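Cellulase CEL9M (Clostridium cellulolyticum, PDB 1IA6) probably cleaves internal beta-1,4-glucosidic linkages of cellulose and related beta-glucans, as a zinc- and calcium-containing glycoside hydrolase of family 9. Local coordinates at residues Lys99-His109 against Tyr176-Leu187. Sequence-based numbering, arbitrary orientation.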
ATOM      1  N   LYS A  99       3.248  12.533  -3.593  1.00  8.09           N
ATOM      2  CA  LYS A  99       4.506  13.229  -3.819  1.00  8.96           C
ATOM      3  C   LYS A  99       5.463  13.032  -2.649  1.00  8.46           C
ATOM      4  O   LYS A  99       6.684  13.055  -2.828  1.00  8.00           O
ATOM      5  CB  LYS A  99       4.280  14.722  -4.065  1.00  9.30           C
ATOM      6  CG  LYS A  99       5.517  15.408  -4.651  1.00 13.02           C
ATOM      7  CD  LYS A  99       5.236  16.838  -5.074  1.00 14.31           C
ATOM      8  CE  LYS A  99       6.420  17.436  -5.832  1.00 13.57           C
ATOM      9  NZ  LYS A  99       7.663  17.427  -5.014  1.00 13.68           N
ATOM     10  N   TYR A 100       4.921  12.827  -1.451  1.00  9.50           N
ATOM     11  CA  TYR A 100       5.784  12.613  -0.297  1.00  8.89           C
ATOM     12  C   TYR A 100       6.522  11.287  -0.498  1.00  9.32           C
ATOM     13  O   TYR A 100       7.669  11.133  -0.068  1.00  8.73           O
ATOM     14  CB  TYR A 100       4.975  12.574   0.999  1.00  9.63           C
ATOM     15  CG  TYR A 100       5.784  12.994   2.210  1.00  9.68           C
ATOM     16  CD1 TYR A 100       6.051  14.341   2.457  1.00 12.50           C
ATOM     17  CD2 TYR A 100       6.305  12.048   3.089  1.00  8.92           C
ATOM     18  CE1 TYR A 100       6.819  14.737   3.554  1.00 12.15           C
ATOM     19  CE2 TYR A 100       7.077  12.432   4.191  1.00  9.86           C
ATOM     20  CZ  TYR A 100       7.330  13.777   4.415  1.00 12.30           C
ATOM     21  OH  TYR A 100       8.105  14.165   5.491  1.00 13.30           O
ATOM     22  N   PHE A 101       5.861  10.331  -1.151  1.00  8.13           N
ATOM     23  CA  PHE A 101       6.479   9.034  -1.443  1.00  8.11           C
ATOM     24  C   PHE A 101       7.537   9.207  -2.533  1.00  7.87           C
ATOM     25  O   PHE A 101       8.689   8.813  -2.371  1.00  8.01           O
ATOM     26  CB  PHE A 101       5.458   8.022  -1.991  1.00  7.71           C
ATOM     27  CG  PHE A 101       4.743   7.214  -0.944  1.00  8.72           C
ATOM     28  CD1 PHE A 101       5.407   6.215  -0.237  1.00  9.52           C
ATOM     29  CD2 PHE A 101       3.385   7.408  -0.713  1.00  8.92           C
ATOM     30  CE1 PHE A 101       4.726   5.417   0.681  1.00  9.48           C
ATOM     31  CE2 PHE A 101       2.695   6.617   0.201  1.00 10.85           C
ATOM     32  CZ  PHE A 101       3.366   5.619   0.899  1.00 10.88           C
ATOM     33  N   THR A 102       7.136   9.790  -3.659  1.00  7.10           N
ATOM     34  CA  THR A 102       8.064   9.930  -4.773  1.00  8.49           C
ATOM     35  C   THR A 102       9.279  10.808  -4.506  1.00  8.41           C
ATOM     36  O   THR A 102      10.360  10.519  -5.013  1.00  8.72           O
ATOM     37  CB  THR A 102       7.331  10.384  -6.063  1.00  8.32           C
ATOM     38  OG1 THR A 102       6.702  11.650  -5.857  1.00  9.21           O
ATOM     39  CG2 THR A 102       6.270   9.358  -6.442  1.00  9.72           C
ATOM     40  N   ASP A 103       9.127  11.860  -3.704  1.00  7.79           N
ATOM     41  CA  ASP A 103      10.274  12.714  -3.388  1.00  9.60           C
ATOM     42  C   ASP A 103      11.337  11.857  -2.704  1.00  9.69           C
ATOM     43  O   ASP A 103      12.539  12.026  -2.929  1.00 10.58           O
ATOM     44  CB  ASP A 103       9.878  13.848  -2.437  1.00 10.36           C
ATOM     45  CG  ASP A 103       9.208  15.009  -3.147  1.00 13.00           C
ATOM     46  OD1 ASP A 103       9.230  15.051  -4.394  1.00 11.17           O
ATOM     47  OD2 ASP A 103       8.671  15.891  -2.446  1.00 13.64           O
ATOM     48  N   TYR A 104      10.878  10.943  -1.856  1.00  8.38           N
ATOM     49  CA  TYR A 104      11.761  10.045  -1.123  1.00  8.77           C
ATOM     50  C   TYR A 104      12.437   9.050  -2.068  1.00  7.43           C
ATOM     51  O   TYR A 104      13.639   8.810  -1.965  1.00  8.39           O
ATOM     52  CB  TYR A 104      10.949   9.324  -0.037  1.00  9.26           C
ATOM     53  CG  TYR A 104      11.658   8.202   0.689  1.00 10.32           C
ATOM     54  CD1 TYR A 104      12.834   8.430   1.409  1.00 10.02           C
ATOM     55  CD2 TYR A 104      11.131   6.910   0.682  1.00  9.70           C
ATOM     56  CE1 TYR A 104      13.462   7.396   2.107  1.00 11.24           C
ATOM     57  CE2 TYR A 104      11.751   5.871   1.374  1.00 10.80           C
ATOM     58  CZ  TYR A 104      12.915   6.121   2.084  1.00 12.35           C
ATOM     59  OH  TYR A 104      13.526   5.092   2.769  1.00 12.41           O
ATOM     60  N   PHE A 105      11.678   8.480  -2.997  1.00  6.68           N
ATOM     61  CA  PHE A 105      12.257   7.529  -3.940  1.00  6.97           C
ATOM     62  C   PHE A 105      13.348   8.182  -4.791  1.00  8.20           C
ATOM     63  O   PHE A 105      14.390   7.574  -5.051  1.00  7.36           O
ATOM     64  CB  PHE A 105      11.182   6.948  -4.864  1.00  7.02           C
ATOM     65  CG  PHE A 105      10.096   6.202  -4.144  1.00  8.89           C
ATOM     66  CD1 PHE A 105      10.367   5.500  -2.969  1.00  9.40           C
ATOM     67  CD2 PHE A 105       8.803   6.189  -4.645  1.00  7.85           C
ATOM     68  CE1 PHE A 105       9.358   4.798  -2.305  1.00 10.03           C
ATOM     69  CE2 PHE A 105       7.787   5.492  -3.991  1.00 10.81           C
ATOM     70  CZ  PHE A 105       8.065   4.796  -2.819  1.00 10.01           C
ATOM     71  N   LEU A 106      13.104   9.415  -5.226  1.00 10.04           N
ATOM     72  CA  LEU A 106      14.075  10.128  -6.049  1.00 10.84           C
ATOM     73  C   LEU A 106      15.362  10.413  -5.278  1.00 11.80           C
ATOM     74  O   LEU A 106      16.456  10.255  -5.816  1.00 11.45           O
ATOM     75  CB  LEU A 106      13.470  11.433  -6.579  1.00 11.62           C
ATOM     76  CG  LEU A 106      12.369  11.276  -7.637  1.00 12.87           C
ATOM     77  CD1 LEU A 106      11.793  12.641  -7.997  1.00 15.34           C
ATOM     78  CD2 LEU A 106      12.941  10.594  -8.872  1.00 13.75           C
ATOM     79  N   LYS A 107      15.232  10.825  -4.020  1.00 11.07           N
ATOM     80  CA  LYS A 107      16.401  11.108  -3.190  1.00 13.24           C
ATOM     81  C   LYS A 107      17.197   9.831  -2.913  1.00 11.67           C
ATOM     82  O   LYS A 107      18.420   9.867  -2.755  1.00 10.13           O
ATOM     83  CB  LYS A 107      15.960  11.746  -1.867  1.00 14.76           C
ATOM     84  CG  LYS A 107      15.356  13.133  -2.048  1.00 18.96           C
ATOM     85  CD  LYS A 107      14.650  13.629  -0.795  1.00 23.01           C
ATOM     86  CE  LYS A 107      15.609  13.826   0.364  1.00 24.01           C
ATOM     87  NZ  LYS A 107      14.895  14.382   1.548  1.00 25.05           N
ATOM     88  N   SER A 108      16.498   8.702  -2.870  1.00  9.19           N
ATOM     89  CA  SER A 108      17.129   7.413  -2.606  1.00 10.49           C
ATOM     90  C   SER A 108      17.825   6.817  -3.832  1.00 11.05           C
ATOM     91  O   SER A 108      18.402   5.739  -3.749  1.00 11.91           O
ATOM     92  CB  SER A 108      16.086   6.415  -2.086  1.00 10.52           C
ATOM     93  OG  SER A 108      15.464   6.887  -0.901  1.00  9.72           O
ATOM     94  N   HIS A 109      17.764   7.521  -4.960  1.00 10.44           N
ATOM     95  CA  HIS A 109      18.378   7.074  -6.214  1.00 12.13           C
ATOM     96  C   HIS A 109      19.412   8.132  -6.624  1.00 14.36           C
ATOM     97  O   HIS A 109      19.189   8.901  -7.563  1.00 12.84           O
ATOM     98  CB  HIS A 109      17.282   6.938  -7.283  1.00 10.47           C
ATOM     99  CG  HIS A 109      17.746   6.344  -8.579  1.00  9.93           C
ATOM    100  ND1 HIS A 109      18.452   5.163  -8.651  1.00 11.89           N
ATOM    101  CD2 HIS A 109      17.556   6.745  -9.861  1.00 11.35           C
ATOM    102  CE1 HIS A 109      18.677   4.859  -9.918  1.00 11.35           C
ATOM    103  NE2 HIS A 109      18.143   5.804 -10.671  1.00 13.78           N
ATOM    104  N   TYR A 176       8.584  17.680 -13.188  1.00  9.71           N
ATOM    105  CA  TYR A 176       8.701  16.737 -12.083  1.00  9.43           C
ATOM    106  C   TYR A 176       8.229  15.363 -12.542  1.00  8.71           C
ATOM    107  O   TYR A 176       8.842  14.345 -12.219  1.00  8.45           O
ATOM    108  CB  TYR A 176       7.855  17.183 -10.887  1.00  8.58           C
ATOM    109  CG  TYR A 176       8.000  16.270  -9.683  1.00  9.16           C
ATOM    110  CD1 TYR A 176       9.104  16.366  -8.833  1.00  9.20           C
ATOM    111  CD2 TYR A 176       7.050  15.284  -9.416  1.00 11.12           C
ATOM    112  CE1 TYR A 176       9.258  15.498  -7.744  1.00 10.76           C
ATOM    113  CE2 TYR A 176       7.195  14.414  -8.334  1.00  9.22           C
ATOM    114  CZ  TYR A 176       8.296  14.525  -7.504  1.00  9.59           C
ATOM    115  OH  TYR A 176       8.432  13.671  -6.429  1.00 11.41           O
ATOM    116  N   ALA A 177       7.136  15.338 -13.297  1.00  8.98           N
ATOM    117  CA  ALA A 177       6.588  14.081 -13.793  1.00  8.58           C
ATOM    118  C   ALA A 177       7.613  13.327 -14.634  1.00  9.63           C
ATOM    119  O   ALA A 177       7.782  12.121 -14.485  1.00  8.94           O
ATOM    120  CB  ALA A 177       5.326  14.345 -14.608  1.00  8.32           C
ATOM    121  N   THR A 178       8.309  14.045 -15.510  1.00  9.74           N
ATOM    122  CA  THR A 178       9.310  13.422 -16.363  1.00 10.74           C
ATOM    123  C   THR A 178      10.491  12.926 -15.538  1.00 10.82           C
ATOM    124  O   THR A 178      11.096  11.910 -15.865  1.00 11.24           O
ATOM    125  CB  THR A 178       9.785  14.402 -17.453  1.00 12.29           C
ATOM    126  OG1 THR A 178       8.686  14.688 -18.328  1.00 15.74           O
ATOM    127  CG2 THR A 178      10.931  13.802 -18.260  1.00 12.35           C
ATOM    128  N   LYS A 179      10.816  13.644 -14.468  1.00 10.01           N
ATOM    129  CA  LYS A 179      11.902  13.227 -13.590  1.00 11.19           C
ATOM    130  C   LYS A 179      11.518  11.870 -12.999  1.00  9.62           C
ATOM    131  O   LYS A 179      12.354  10.980 -12.856  1.00  8.28           O
ATOM    132  CB  LYS A 179      12.109  14.254 -12.474  1.00 14.48           C
ATOM    133  CG  LYS A 179      13.213  13.886 -11.502  1.00 21.58           C
ATOM    134  CD  LYS A 179      13.482  15.001 -10.494  1.00 26.22           C
ATOM    135  CE  LYS A 179      14.275  16.148 -11.106  1.00 27.98           C
ATOM    136  NZ  LYS A 179      13.543  16.839 -12.197  1.00 31.15           N
ATOM    137  N   CYS A 180      10.240  11.714 -12.667  1.00  9.17           N
ATOM    138  CA  CYS A 180       9.751  10.453 -12.116  1.00  9.34           C
ATOM    139  C   CYS A 180       9.843   9.327 -13.139  1.00  9.17           C
ATOM    140  O   CYS A 180      10.274   8.224 -12.809  1.00  7.73           O
ATOM    141  CB  CYS A 180       8.303  10.596 -11.647  1.00  9.00           C
ATOM    142  SG  CYS A 180       8.133  11.528 -10.108  1.00 11.20           S
ATOM    143  N   LEU A 181       9.439   9.602 -14.379  1.00  8.28           N
ATOM    144  CA  LEU A 181       9.490   8.587 -15.428  1.00  9.54           C
ATOM    145  C   LEU A 181      10.931   8.169 -15.731  1.00  9.13           C
ATOM    146  O   LEU A 181      11.210   6.983 -15.919  1.00  9.23           O
ATOM    147  CB  LEU A 181       8.822   9.096 -16.713  1.00  7.76           C
ATOM    148  CG  LEU A 181       8.722   8.084 -17.863  1.00  9.23           C
ATOM    149  CD1 LEU A 181       7.862   6.898 -17.433  1.00 11.15           C
ATOM    150  CD2 LEU A 181       8.116   8.752 -19.093  1.00 11.63           C
ATOM    151  N   ASN A 182      11.849   9.132 -15.791  1.00  9.34           N
ATOM    152  CA  ASN A 182      13.241   8.789 -16.064  1.00 10.03           C
ATOM    153  C   ASN A 182      13.786   7.885 -14.960  1.00  9.86           C
ATOM    154  O   ASN A 182      14.503   6.923 -15.238  1.00 10.14           O
ATOM    155  CB  ASN A 182      14.107  10.046 -16.188  1.00 11.26           C
ATOM    156  CG  ASN A 182      13.845  10.807 -17.477  1.00 15.01           C
ATOM    157  OD1 ASN A 182      13.424  10.223 -18.474  1.00 16.01           O
ATOM    158  ND2 ASN A 182      14.115  12.109 -17.467  1.00 16.92           N
ATOM    159  N   ALA A 183      13.447   8.187 -13.711  1.00  8.33           N
ATOM    160  CA  ALA A 183      13.908   7.361 -12.595  1.00  9.68           C
ATOM    161  C   ALA A 183      13.260   5.984 -12.688  1.00  8.10           C
ATOM    162  O   ALA A 183      13.907   4.968 -12.443  1.00  8.98           O
ATOM    163  CB  ALA A 183      13.552   8.016 -11.262  1.00  8.54           C
ATOM    164  N   ALA A 184      11.981   5.957 -13.052  1.00  8.55           N
ATOM    165  CA  ALA A 184      11.248   4.700 -13.176  1.00  9.11           C
ATOM    166  C   ALA A 184      11.899   3.782 -14.209  1.00  9.63           C
ATOM    167  O   ALA A 184      11.973   2.569 -14.015  1.00  8.29           O
ATOM    168  CB  ALA A 184       9.800   4.975 -13.564  1.00  8.06           C
ATOM    169  N   LYS A 185      12.366   4.365 -15.310  1.00  8.81           N
ATOM    170  CA  LYS A 185      13.007   3.584 -16.361  1.00 10.54           C
ATOM    171  C   LYS A 185      14.305   2.977 -15.863  1.00 10.11           C
ATOM    172  O   LYS A 185      14.623   1.828 -16.173  1.00 10.18           O
ATOM    173  CB  LYS A 185      13.301   4.459 -17.582  1.00 11.62           C
ATOM    174  CG  LYS A 185      12.080   4.852 -18.388  1.00 13.83           C
ATOM    175  CD  LYS A 185      12.477   5.775 -19.530  1.00 16.66           C
ATOM    176  CE  LYS A 185      11.279   6.172 -20.374  1.00 19.30           C
ATOM    177  NZ  LYS A 185      11.675   7.115 -21.463  1.00 21.77           N
ATOM    178  N   GLU A 186      15.054   3.754 -15.088  1.00 11.06           N
ATOM    179  CA  GLU A 186      16.333   3.289 -14.562  1.00 10.38           C
ATOM    180  C   GLU A 186      16.184   2.204 -13.501  1.00 10.14           C
ATOM    181  O   GLU A 186      16.952   1.245 -13.482  1.00  9.96           O
ATOM    182  CB  GLU A 186      17.127   4.462 -13.990  1.00 12.17           C
ATOM    183  CG  GLU A 186      17.357   5.585 -14.988  1.00 15.08           C
ATOM    184  CD  GLU A 186      18.235   6.686 -14.430  1.00 18.56           C
ATOM    185  OE1 GLU A 186      18.124   6.982 -13.220  1.00 17.73           O
ATOM    186  OE2 GLU A 186      19.027   7.265 -15.202  1.00 17.98           O
ATOM    187  N   LEU A 187      15.204   2.353 -12.616  1.00  7.54           N
ATOM    188  CA  LEU A 187      14.994   1.361 -11.566  1.00  8.42           C
ATOM    189  C   LEU A 187      14.540   0.037 -12.176  1.00  9.01           C
ATOM    190  O   LEU A 187      14.928  -1.039 -11.717  1.00  8.30           O
ATOM    191  CB  LEU A 187      13.959   1.865 -10.556  1.00 10.34           C
ATOM    192  CG  LEU A 187      14.345   3.111  -9.751  1.00 10.95           C
ATOM    193  CD1 LEU A 187      13.209   3.469  -8.803  1.00 13.66           C
ATOM    194  CD2 LEU A 187      15.624   2.863  -8.966  1.00 12.26           C
TER
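K99 lies over one face of the Y176 ring. K99 CE sits 3.8 Å from the Y176 ring centroid, almost on the normal, in a CH-pi contact. The ammonium is displaced toward the rim: K99 NZ is 4.1 Å from the Y176 ring centroid, an off-centre cation-pi pair. The K99 chain runs extended and bends only at its last torsion (chi4 -59°), which turns NZ toward D103. There it forms a salt bridge: K99 NZ lies 2.9 Å from D103 OD1 and meets its syn lone pair.

T102 meets Y176 at the ring edge. T102 OG1 and Y176 OH are hydrogen-bonded at 2.7 Å. D103 OD1 also approaches Y176 OH, with its carboxylate nearly perpendicular to the ring (85°). This is a weak hydrogen bond that is not settled, since T102 OG1 could take the same proton. Y176 thus enters as a knob among K99, T102, D103 and L106.

L106 returns the knob from the other helix. It sits among Y176, K179, C180 and A183. Its CD1 branch touches the Y176 ring and the aliphatic part of K179. The other branch, L106 CD2, reaches A183 CB at 3.6 Å.

H109 follows the end of helix 91-107. With CG anti to the backbone N, the H109 ring extends to helix 174-193. H109 NE2 donates to E186 OE1 at 2.8 Å, close to the imidazole plane but on the anti side of the carboxylate. L187 CD2 covers one ring face. H109 ND1 is hydrogen-bonded to T114 O, so both ring nitrogens are engaged and the ring rotation is fixed.

The contact joins two helices of the alpha-helical barrel, with apolar packing between two polar ends; the axes of segments 99-107 and 176-187 cross at 53°. With a carbonyl at ND1 and a carboxylate at NE2, H109 is probably doubly protonated. E186 would then stabilise its charge, as D103 probably does for K99.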